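Putative hydrolase (Chloroflexus aurantiacus J-10-fl, PDB 3CMN) is a putative hydrolase of a zincin-like metallopeptidase family, captured here without bound metal at its presumed active-site motif, and probably cleaves peptide bonds. Local coordinates at residues T200-L205 against D255-L260; E207-L212 against T308-K313; F190-Y195 against S262-Y267. One frame throughout, in Å; residues are numbered along the deposited sequence.

Contact 1: T200-L205 against D255-L260; sequences TYFREL and DRIQAL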
loop_
_atom_site.group_PDB
_atom_site.type_symbol
_atom_site.label_atom_id
_atom_site.label_comp_id
_atom_site.label_asym_id
_atom_site.label_seq_id
_atom_site.Cartn_x
_atom_site.Cartn_y
_atom_site.Cartn_z
ATOM N N THR A 200 -12.311 5.741 6.517
ATOM C CA THR A 200 -12.900 6.770 7.361
ATOM C C THR A 200 -11.946 6.990 8.528
ATOM O O THR A 200 -11.576 8.125 8.844
ATOM C CB THR A 200 -14.263 6.323 7.920
ATOM O OG1 THR A 200 -15.139 6.004 6.834
ATOM C CG2 THR A 200 -14.894 7.439 8.777
ATOM N N TYR A 201 -11.546 5.887 9.153
ATOM C CA TYR A 201 -10.632 5.913 10.284
ATOM C C TYR A 201 -9.264 6.450 9.885
ATOM O O TYR A 201 -8.604 7.139 10.671
ATOM C CB TYR A 201 -10.484 4.506 10.860
ATOM C CG TYR A 201 -9.467 4.400 11.972
ATOM C CD1 TYR A 201 -9.605 5.142 13.151
ATOM C CD2 TYR A 201 -8.366 3.554 11.852
ATOM C CE1 TYR A 201 -8.671 5.039 14.179
ATOM C CE2 TYR A 201 -7.429 3.444 12.872
ATOM C CZ TYR A 201 -7.584 4.187 14.037
ATOM O OH TYR A 201 -6.645 4.055 15.044
ATOM N N PHE A 202 -8.834 6.144 8.666
ATOM C CA PHE A 202 -7.538 6.624 8.202
ATOM C C PHE A 202 -7.653 8.127 7.956
ATOM O O PHE A 202 -6.756 8.897 8.301
ATOM C CB PHE A 202 -7.105 5.882 6.926
ATOM C CG PHE A 202 -5.686 6.180 6.497
ATOM C CD1 PHE A 202 -4.675 6.385 7.446
ATOM C CD2 PHE A 202 -5.353 6.248 5.149
ATOM C CE1 PHE A 202 -3.359 6.654 7.050
ATOM C CE2 PHE A 202 -4.031 6.516 4.739
ATOM C CZ PHE A 202 -3.040 6.720 5.691
ATOM N N ARG A 203 -8.768 8.557 7.379
ATOM C CA ARG A 203 -8.943 9.981 7.147
ATOM C C ARG A 203 -9.050 10.693 8.492
ATOM O O ARG A 203 -8.594 11.820 8.634
ATOM C CB ARG A 203 -10.181 10.261 6.291
ATOM C CG ARG A 203 -9.870 10.351 4.813
ATOM C CD ARG A 203 -11.070 10.844 4.004
ATOM N NE ARG A 203 -12.034 9.787 3.707
ATOM C CZ ARG A 203 -11.826 8.819 2.817
ATOM N NH1 ARG A 203 -10.686 8.769 2.122
ATOM N NH2 ARG A 203 -12.744 7.879 2.629
ATOM N N GLU A 204 -9.644 10.025 9.481
ATOM C CA GLU A 204 -9.777 10.605 10.815
ATOM C C GLU A 204 -8.393 10.874 11.393
ATOM O O GLU A 204 -8.112 11.976 11.853
ATOM C CB GLU A 204 -10.524 9.658 11.761
ATOM C CG GLU A 204 -12.008 9.499 11.485
ATOM C CD GLU A 204 -12.646 8.409 12.339
ATOM O OE1 GLU A 204 -12.603 8.508 13.583
ATOM O OE2 GLU A 204 -13.188 7.444 11.767
ATOM N N LEU A 205 -7.539 9.855 11.366
ATOM C CA LEU A 205 -6.182 9.960 11.901
ATOM C C LEU A 205 -5.377 11.083 11.271
ATOM O O LEU A 205 -4.551 11.709 11.929
ATOM C CB LEU A 205 -5.417 8.648 11.699
ATOM C CG LEU A 205 -5.971 7.362 12.305
ATOM C CD1 LEU A 205 -4.962 6.232 12.127
ATOM C CD2 LEU A 205 -6.252 7.588 13.776
ATOM N N ASP A 255 1.380 6.647 16.517
ATOM C CA ASP A 255 1.314 5.281 17.019
ATOM C C ASP A 255 0.196 4.513 16.319
ATOM O O ASP A 255 0.387 3.377 15.895
ATOM C CB ASP A 255 1.070 5.313 18.526
ATOM C CG ASP A 255 1.523 4.044 19.218
ATOM O OD1 ASP A 255 1.189 2.935 18.733
ATOM O OD2 ASP A 255 2.209 4.158 20.258
ATOM N N ARG A 256 -0.965 5.151 16.199
ATOM C CA ARG A 256 -2.129 4.557 15.547
ATOM C C ARG A 256 -1.922 4.357 14.041
ATOM O O ARG A 256 -2.187 3.283 13.508
ATOM C CB ARG A 256 -3.370 5.433 15.771
ATOM C CG ARG A 256 -4.008 5.291 17.149
ATOM C CD ARG A 256 -5.269 6.138 17.234
ATOM N NE ARG A 256 -5.945 6.047 18.527
ATOM C CZ ARG A 256 -6.892 5.161 18.830
ATOM N NH1 ARG A 256 -7.299 4.265 17.934
ATOM N NH2 ARG A 256 -7.445 5.180 20.036
ATOM N N ILE A 257 -1.460 5.399 13.359
ATOM C CA ILE A 257 -1.214 5.326 11.922
ATOM C C ILE A 257 -0.198 4.217 11.673
ATOM O O ILE A 257 -0.355 3.405 10.754
ATOM C CB ILE A 257 -0.651 6.663 11.379
ATOM C CG1 ILE A 257 -1.713 7.754 11.506
ATOM C CG2 ILE A 257 -0.212 6.501 9.915
ATOM C CD1 ILE A 257 -1.205 9.153 11.222
ATOM N N GLN A 258 0.833 4.183 12.512
ATOM C CA GLN A 258 1.868 3.175 12.404
ATOM C C GLN A 258 1.314 1.772 12.625
ATOM O O GLN A 258 1.629 0.859 11.863
ATOM C CB GLN A 258 2.985 3.470 13.403
ATOM C CG GLN A 258 3.890 4.608 12.967
ATOM C CD GLN A 258 4.846 5.048 14.058
ATOM O OE1 GLN A 258 5.331 4.229 14.841
ATOM N NE2 GLN A 258 5.139 6.346 14.102
ATOM N N ALA A 259 0.485 1.593 13.652
ATOM C CA ALA A 259 -0.081 0.277 13.922
ATOM C C ALA A 259 -1.037 -0.172 12.812
ATOM O O ALA A 259 -1.105 -1.348 12.494
ATOM C CB ALA A 259 -0.786 0.273 15.281
ATOM N N LEU A 260 -1.774 0.762 12.219
ATOM C CA LEU A 260 -2.696 0.423 11.130
ATOM C C LEU A 260 -1.889 -0.017 9.900
ATOM O O LEU A 260 -2.150 -1.057 9.310
ATOM C CB LEU A 260 -3.574 1.637 10.773
ATOM C CG LEU A 260 -4.403 1.555 9.475
ATOM C CD1 LEU A 260 -5.531 0.514 9.630
ATOM C CD2 LEU A 260 -5.005 2.934 9.150
HETATM O O HOH W 1 -4.505 2.295 14.405
#
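Leu-205 lies alongside Ile-257, the two side chains running antiparallel past one another so that CD1 of Leu-205 comes within 3.6 Å of CG1 of Ile-257. The other methyl of Leu-205, CD2, rests 3.9 Å from CD of Arg-256, where the leucine crosses the extended aliphatic stem of the arginine at about a right angle. Within its own helix, Leu-205 also places CG over one face of the Tyr-201 ring, toward the rim. Tyr-201 has CG anti to its backbone N (chi1 175°) and reaches across with its hydroxyl. NH1 of Arg-256 donates to OH of Tyr-201 over 3.0 Å with an N-H...O angle of 162°, and the oxygen lies close to the guanidinium plane, which stands steeply to the ring. A water extends this grip: it sits at the ring edge, 2.8 Å from OH of Tyr-201, and donates to the backbone O of Arg-256 over 2.7 Å. The two segments belong to helices 197-210 and 248-279, which pack roughly antiparallel, their local axes 10.5 Å apart at an angle of 147°. On the inner flank, CD1 of Phe-202 meets CD2 of Leu-260 at 3.9 Å, while CG2 of Ile-257 approaches the edge of the same ring. Phe-305, from helix 283-307, touches both Phe-202 and Ile-257.

Contact 2: E207-L212 against T308-K313; sequences EQNFAL and TGLDLK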
loop_
_atom_site.group_PDB
_atom_site.type_symbol
_atom_site.label_atom_id
_atom_site.label_comp_id
_atom_site.label_asym_id
_atom_site.label_seq_id
_atom_site.Cartn_x
_atom_site.Cartn_y
_atom_site.Cartn_z
ATOM N N GLU A 207 -6.652 13.909 9.877
ATOM C CA GLU A 207 -7.198 15.166 10.380
ATOM C C GLU A 207 -6.621 15.435 11.765
ATOM O O GLU A 207 -6.179 16.538 12.057
ATOM C CB GLU A 207 -8.723 15.095 10.474
ATOM C CG GLU A 207 -9.439 14.865 9.151
ATOM C CD GLU A 207 -9.376 16.066 8.228
ATOM O OE1 GLU A 207 -8.787 17.096 8.629
ATOM O OE2 GLU A 207 -9.918 15.984 7.105
ATOM N N GLN A 208 -6.623 14.408 12.608
ATOM C CA GLN A 208 -6.106 14.516 13.965
ATOM C C GLN A 208 -4.699 15.131 13.959
ATOM O O GLN A 208 -4.495 16.232 14.488
ATOM C CB GLN A 208 -6.072 13.129 14.611
ATOM C CG GLN A 208 -5.623 13.110 16.060
ATOM C CD GLN A 208 -6.759 13.365 17.040
ATOM O OE1 GLN A 208 -7.649 12.527 17.212
ATOM N NE2 GLN A 208 -6.730 14.525 17.692
ATOM N N ASN A 209 -3.746 14.417 13.358
ATOM C CA ASN A 209 -2.355 14.858 13.260
ATOM C C ASN A 209 -2.194 16.337 12.935
ATOM O O ASN A 209 -1.376 17.032 13.538
ATOM C CB ASN A 209 -1.627 14.065 12.178
ATOM C CG ASN A 209 -0.309 14.714 11.771
ATOM O OD1 ASN A 209 0.666 14.700 12.527
ATOM N ND2 ASN A 209 -0.285 15.306 10.579
ATOM N N PHE A 210 -2.973 16.804 11.966
ATOM C CA PHE A 210 -2.916 18.189 11.520
ATOM C C PHE A 210 -3.467 19.241 12.477
ATOM O O PHE A 210 -3.264 20.439 12.264
ATOM C CB PHE A 210 -3.602 18.300 10.154
ATOM C CG PHE A 210 -2.829 17.633 9.038
ATOM C CD1 PHE A 210 -3.434 16.670 8.232
ATOM C CD2 PHE A 210 -1.486 17.950 8.812
ATOM C CE1 PHE A 210 -2.715 16.019 7.217
ATOM C CE2 PHE A 210 -0.753 17.304 7.798
ATOM C CZ PHE A 210 -1.369 16.342 7.001
ATOM N N ALA A 211 -4.154 18.801 13.532
ATOM C CA ALA A 211 -4.701 19.719 14.518
ATOM C C ALA A 211 -3.598 20.498 15.220
ATOM O O ALA A 211 -3.843 21.367 16.052
ATOM C CB ALA A 211 -5.547 18.966 15.531
ATOM N N LEU A 212 -2.364 20.183 14.871
ATOM C CA LEU A 212 -1.179 20.856 15.410
ATOM C C LEU A 212 -0.025 20.861 14.407
ATOM O O LEU A 212 -0.244 21.118 13.208
ATOM C CB LEU A 212 -0.729 20.191 16.716
ATOM C CG LEU A 212 -1.739 20.186 17.866
ATOM C CD1 LEU A 212 -1.159 19.490 19.088
ATOM C CD2 LEU A 212 -2.166 21.604 18.212
ATOM N N THR A 308 4.816 15.113 3.574
ATOM C CA THR A 308 3.553 15.819 3.774
ATOM C C THR A 308 3.313 16.309 5.202
ATOM O O THR A 308 2.301 16.949 5.474
ATOM C CB THR A 308 2.356 14.946 3.349
ATOM O OG1 THR A 308 2.433 13.673 4.000
ATOM C CG2 THR A 308 2.360 14.745 1.851
ATOM N N GLY A 309 4.221 16.006 6.121
ATOM C CA GLY A 309 4.032 16.491 7.479
ATOM C C GLY A 309 3.734 15.493 8.578
ATOM O O GLY A 309 3.317 15.896 9.670
ATOM N N LEU A 310 3.922 14.205 8.300
ATOM C CA LEU A 310 3.706 13.161 9.296
ATOM C C LEU A 310 5.070 12.529 9.552
ATOM O O LEU A 310 5.441 11.539 8.913
ATOM C CB LEU A 310 2.721 12.104 8.787
ATOM C CG LEU A 310 1.274 12.574 8.642
ATOM C CD1 LEU A 310 0.994 12.933 7.190
ATOM C CD2 LEU A 310 0.331 11.479 9.117
ATOM N N ASP A 311 5.819 13.108 10.487
ATOM C CA ASP A 311 7.155 12.621 10.798
ATOM C C ASP A 311 7.159 11.377 11.665
ATOM O O ASP A 311 7.853 11.319 12.683
ATOM C CB ASP A 311 7.974 13.727 11.465
ATOM C CG ASP A 311 9.468 13.436 11.443
ATOM O OD1 ASP A 311 9.995 12.884 12.434
ATOM O OD2 ASP A 311 10.113 13.743 10.417
ATOM N N LEU A 312 6.390 10.379 11.248
ATOM C CA LEU A 312 6.302 9.118 11.965
ATOM C C LEU A 312 7.326 8.134 11.409
ATOM O O LEU A 312 8.094 8.472 10.510
ATOM C CB LEU A 312 4.893 8.549 11.832
ATOM C CG LEU A 312 4.248 8.640 10.447
ATOM C CD1 LEU A 312 4.902 7.682 9.456
ATOM C CD2 LEU A 312 2.783 8.328 10.605
ATOM N N LYS A 313 7.339 6.929 11.955
ATOM C CA LYS A 313 8.270 5.911 11.495
ATOM C C LYS A 313 7.573 4.567 11.326
ATOM O O LYS A 313 7.063 4.021 12.295
ATOM C CB LYS A 313 9.448 5.788 12.461
ATOM C CG LYS A 313 10.476 4.746 12.057
ATOM C CD LYS A 313 11.616 4.679 13.059
ATOM C CE LYS A 313 12.651 3.644 12.649
ATOM N NZ LYS A 313 13.784 3.581 13.612
#
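A Schellman motif ends helix 283-307, and its glycine and the residues on either side meet the last turn of helix 197-210. Gly-309 takes a positive phi of 112°, at which a side chain would press on the preceding carbonyl and would also point at CE2 of Phe-210. The turn presents O of Thr-308 to the edge of the Phe-210 ring, in its plane and 3.9 Å from CE2. CZ of the same ring lies 4.2 Å from CD1 of Leu-310, whose side chain crosses that of the phenylalanine at about a right angle. Asn-209, with CG anti to its backbone N (chi1 165°), brings ND2 to 3.7 Å from CG of Leu-310. That nitrogen also sits 3.4 Å above one face of the Phe-210 ring, toward its rim, so the amide is wedged between an aromatic and an aliphatic group. An alanine in place of Asn-209 would probably open a gap beside CG of Leu-310 and leave the Phe-210 ring freer to turn. Helix 248-279 backs the junction, Phe-254 touching Asn-209 and Ile-257 touching Leu-310, while Phe-305 of helix 283-307 packs on Leu-310 as well.

Contact 3: F190-Y195 against S262-Y267; sequences FEFEAY and SLIEGY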
loop_
_atom_site.group_PDB
_atom_site.type_symbol
_atom_site.label_atom_id
_atom_site.label_comp_id
_atom_site.label_asym_id
_atom_site.label_seq_id
_atom_site.Cartn_x
_atom_site.Cartn_y
_atom_site.Cartn_z
ATOM N N PHE A 190 -8.971 -5.212 -0.752
ATOM C CA PHE A 190 -9.908 -5.760 0.216
ATOM C C PHE A 190 -9.694 -5.080 1.577
ATOM O O PHE A 190 -10.638 -4.599 2.191
ATOM C CB PHE A 190 -9.703 -7.278 0.358
ATOM C CG PHE A 190 -10.566 -8.111 -0.567
ATOM C CD1 PHE A 190 -10.281 -8.198 -1.930
ATOM C CD2 PHE A 190 -11.680 -8.792 -0.072
ATOM C CE1 PHE A 190 -11.088 -8.943 -2.788
ATOM C CE2 PHE A 190 -12.506 -9.549 -0.926
ATOM C CZ PHE A 190 -12.210 -9.623 -2.285
ATOM N N GLU A 191 -8.443 -5.038 2.034
ATOM C CA GLU A 191 -8.107 -4.439 3.318
ATOM C C GLU A 191 -8.543 -2.977 3.408
ATOM O O GLU A 191 -8.944 -2.508 4.473
ATOM C CB GLU A 191 -6.604 -4.536 3.581
ATOM C CG GLU A 191 -6.055 -5.956 3.581
ATOM C CD GLU A 191 -4.564 -5.994 3.854
ATOM O OE1 GLU A 191 -4.164 -5.883 5.029
ATOM O OE2 GLU A 191 -3.788 -6.119 2.884
ATOM N N PHE A 192 -8.475 -2.263 2.287
ATOM C CA PHE A 192 -8.868 -0.860 2.263
ATOM C C PHE A 192 -10.322 -0.604 1.929
ATOM O O PHE A 192 -10.847 0.457 2.269
ATOM C CB PHE A 192 -8.013 -0.061 1.265
ATOM C CG PHE A 192 -6.666 0.339 1.797
ATOM C CD1 PHE A 192 -5.549 -0.444 1.553
ATOM C CD2 PHE A 192 -6.525 1.486 2.570
ATOM C CE1 PHE A 192 -4.312 -0.101 2.065
ATOM C CE2 PHE A 192 -5.281 1.844 3.093
ATOM C CZ PHE A 192 -4.173 1.045 2.838
ATOM N N GLU A 193 -10.977 -1.558 1.275
ATOM C CA GLU A 193 -12.362 -1.357 0.864
ATOM C C GLU A 193 -13.408 -2.346 1.365
ATOM O O GLU A 193 -14.589 -2.017 1.394
ATOM C CB GLU A 193 -12.415 -1.284 -0.666
ATOM C CG GLU A 193 -11.442 -0.254 -1.238
ATOM C CD GLU A 193 -11.207 -0.415 -2.732
ATOM O OE1 GLU A 193 -10.853 -1.534 -3.154
ATOM O OE2 GLU A 193 -11.368 0.574 -3.483
ATOM N N ALA A 194 -12.999 -3.548 1.758
ATOM C CA ALA A 194 -13.964 -4.537 2.237
ATOM C C ALA A 194 -14.531 -4.163 3.617
ATOM O O ALA A 194 -15.598 -4.630 3.997
ATOM C CB ALA A 194 -13.317 -5.928 2.275
ATOM N N TYR A 195 -13.806 -3.332 4.362
ATOM C CA TYR A 195 -14.239 -2.871 5.676
ATOM C C TYR A 195 -14.360 -1.366 5.521
ATOM O O TYR A 195 -13.370 -0.658 5.533
ATOM C CB TYR A 195 -13.187 -3.223 6.725
ATOM C CG TYR A 195 -12.638 -4.618 6.535
ATOM C CD1 TYR A 195 -11.402 -4.819 5.925
ATOM C CD2 TYR A 195 -13.396 -5.742 6.876
ATOM C CE1 TYR A 195 -10.933 -6.103 5.649
ATOM C CE2 TYR A 195 -12.940 -7.034 6.604
ATOM C CZ TYR A 195 -11.703 -7.206 5.985
ATOM O OH TYR A 195 -11.233 -8.475 5.689
ATOM N N SER A 262 1.041 -1.185 9.792
ATOM C CA SER A 262 1.674 -2.458 10.114
ATOM C C SER A 262 0.728 -3.658 9.959
ATOM O O SER A 262 1.084 -4.674 9.356
ATOM C CB SER A 262 2.212 -2.417 11.532
ATOM O OG SER A 262 2.819 -3.651 11.853
ATOM N N LEU A 263 -0.479 -3.541 10.503
ATOM C CA LEU A 263 -1.459 -4.614 10.399
ATOM C C LEU A 263 -1.854 -4.846 8.936
ATOM O O LEU A 263 -1.975 -5.985 8.474
ATOM C CB LEU A 263 -2.710 -4.263 11.205
ATOM C CG LEU A 263 -3.765 -5.349 11.039
ATOM C CD1 LEU A 263 -3.459 -6.464 12.014
ATOM C CD2 LEU A 263 -5.144 -4.794 11.265
ATOM N N ILE A 264 -2.087 -3.753 8.220
ATOM C CA ILE A 264 -2.450 -3.846 6.820
ATOM C C ILE A 264 -1.392 -4.664 6.049
ATOM O O ILE A 264 -1.754 -5.529 5.244
ATOM C CB ILE A 264 -2.617 -2.426 6.212
ATOM C CG1 ILE A 264 -3.925 -1.809 6.737
ATOM C CG2 ILE A 264 -2.608 -2.489 4.696
ATOM C CD1 ILE A 264 -4.252 -0.446 6.174
ATOM N N GLU A 265 -0.105 -4.408 6.310
ATOM C CA GLU A 265 0.978 -5.134 5.637
ATOM C C GLU A 265 1.087 -6.570 6.132
ATOM O O GLU A 265 1.173 -7.505 5.333
ATOM C CB GLU A 265 2.329 -4.436 5.841
ATOM C CG GLU A 265 2.453 -3.096 5.129
ATOM C CD GLU A 265 2.222 -3.208 3.631
ATOM O OE1 GLU A 265 2.967 -3.969 2.974
ATOM O OE2 GLU A 265 1.296 -2.538 3.115
ATOM N N GLY A 266 1.078 -6.730 7.452
ATOM C CA GLY A 266 1.172 -8.048 8.052
ATOM C C GLY A 266 -0.004 -8.945 7.717
ATOM O O GLY A 266 0.172 -10.121 7.399
ATOM N N TYR A 267 -1.213 -8.403 7.780
ATOM C CA TYR A 267 -2.381 -9.205 7.460
ATOM C C TYR A 267 -2.348 -9.519 5.971
ATOM O O TYR A 267 -2.718 -10.614 5.547
ATOM C CB TYR A 267 -3.671 -8.454 7.785
ATOM C CG TYR A 267 -4.787 -9.388 8.181
ATOM C CD1 TYR A 267 -5.079 -9.611 9.527
ATOM C CD2 TYR A 267 -5.527 -10.079 7.220
ATOM C CE1 TYR A 267 -6.077 -10.492 9.915
ATOM C CE2 TYR A 267 -6.535 -10.971 7.596
ATOM C CZ TYR A 267 -6.805 -11.174 8.956
ATOM O OH TYR A 267 -7.794 -12.053 9.375
#
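The backbone O of Ile-264 is approached by both side-chain oxygens of Glu-191. OE1 of Glu-191 is modelled only 2.4 Å from it, a separation too short to be taken at face value, while OE2, at 3.2 Å, makes no hydrogen bond to it. The acid group is carried there by an extended chain: CG of Glu-191 is anti to its carbonyl carbon (chi1 -58°), and CD continues away from CA (chi2 -180°), both pointing toward the facing helix. The side chain bridges the segments, whose nearest CA atoms, those of Glu-191 and Ile-264, are 6.7 Å apart. Carbon atoms of the facing helix flank OE1 of Glu-191. CG2 of Ile-264 lies 3.7 Å from OE1 of Glu-191, and CB of Tyr-267, one turn further along, is 3.8 Å from it.

Next to this polar spot the contact turns apolar. Phe-192 and Ile-264 cross at about a right angle, with CZ of the phenylalanine 3.7 Å from CD1 of the isoleucine and CE1 3.9 Å from CG2. The CG2 methyl therefore fits between the acid and the aromatic ring. Trp-340, from a loop, touches Glu-191 and joins the two segments from outside, stacking on Tyr-195 and meeting Tyr-267 edge-to-face.

All the touching residues are buried, and the contact joins the end of helix 174-193 to the middle of helix 248-279. Helix 174-193 also carries His-184, Glu-185 and His-188 in an HExxH pattern, which Glu-191 touches. The pattern holds no metal in this model, but a motif helix packed against a later helix is consistent with the active-site core of a zincin-like metallopeptidase.

Helix 248-279 serves both contact 1 and contact 3, taking helix 197-210 along 255-260 and helix 174-193 along 262-267. Contact 2 extends the first pairing, since helix 197-210 continues from contact 1 to the turn after helix 283-307; Ile-257 and Leu-310 touch between the two. All three are mainly buried, but the centre of contact 3 lies about 9 Å from that of the chain, against about 14 Å and about 18 Å for contacts 1 and 2. Their chemistry differs: contact 1 adds an exposed arginine and a water to an aliphatic-aromatic interface, contact 2 packs an amide and a phenylalanine ring on a turn, and contact 3 buries an acid side chain beside the presumed catalytic motif.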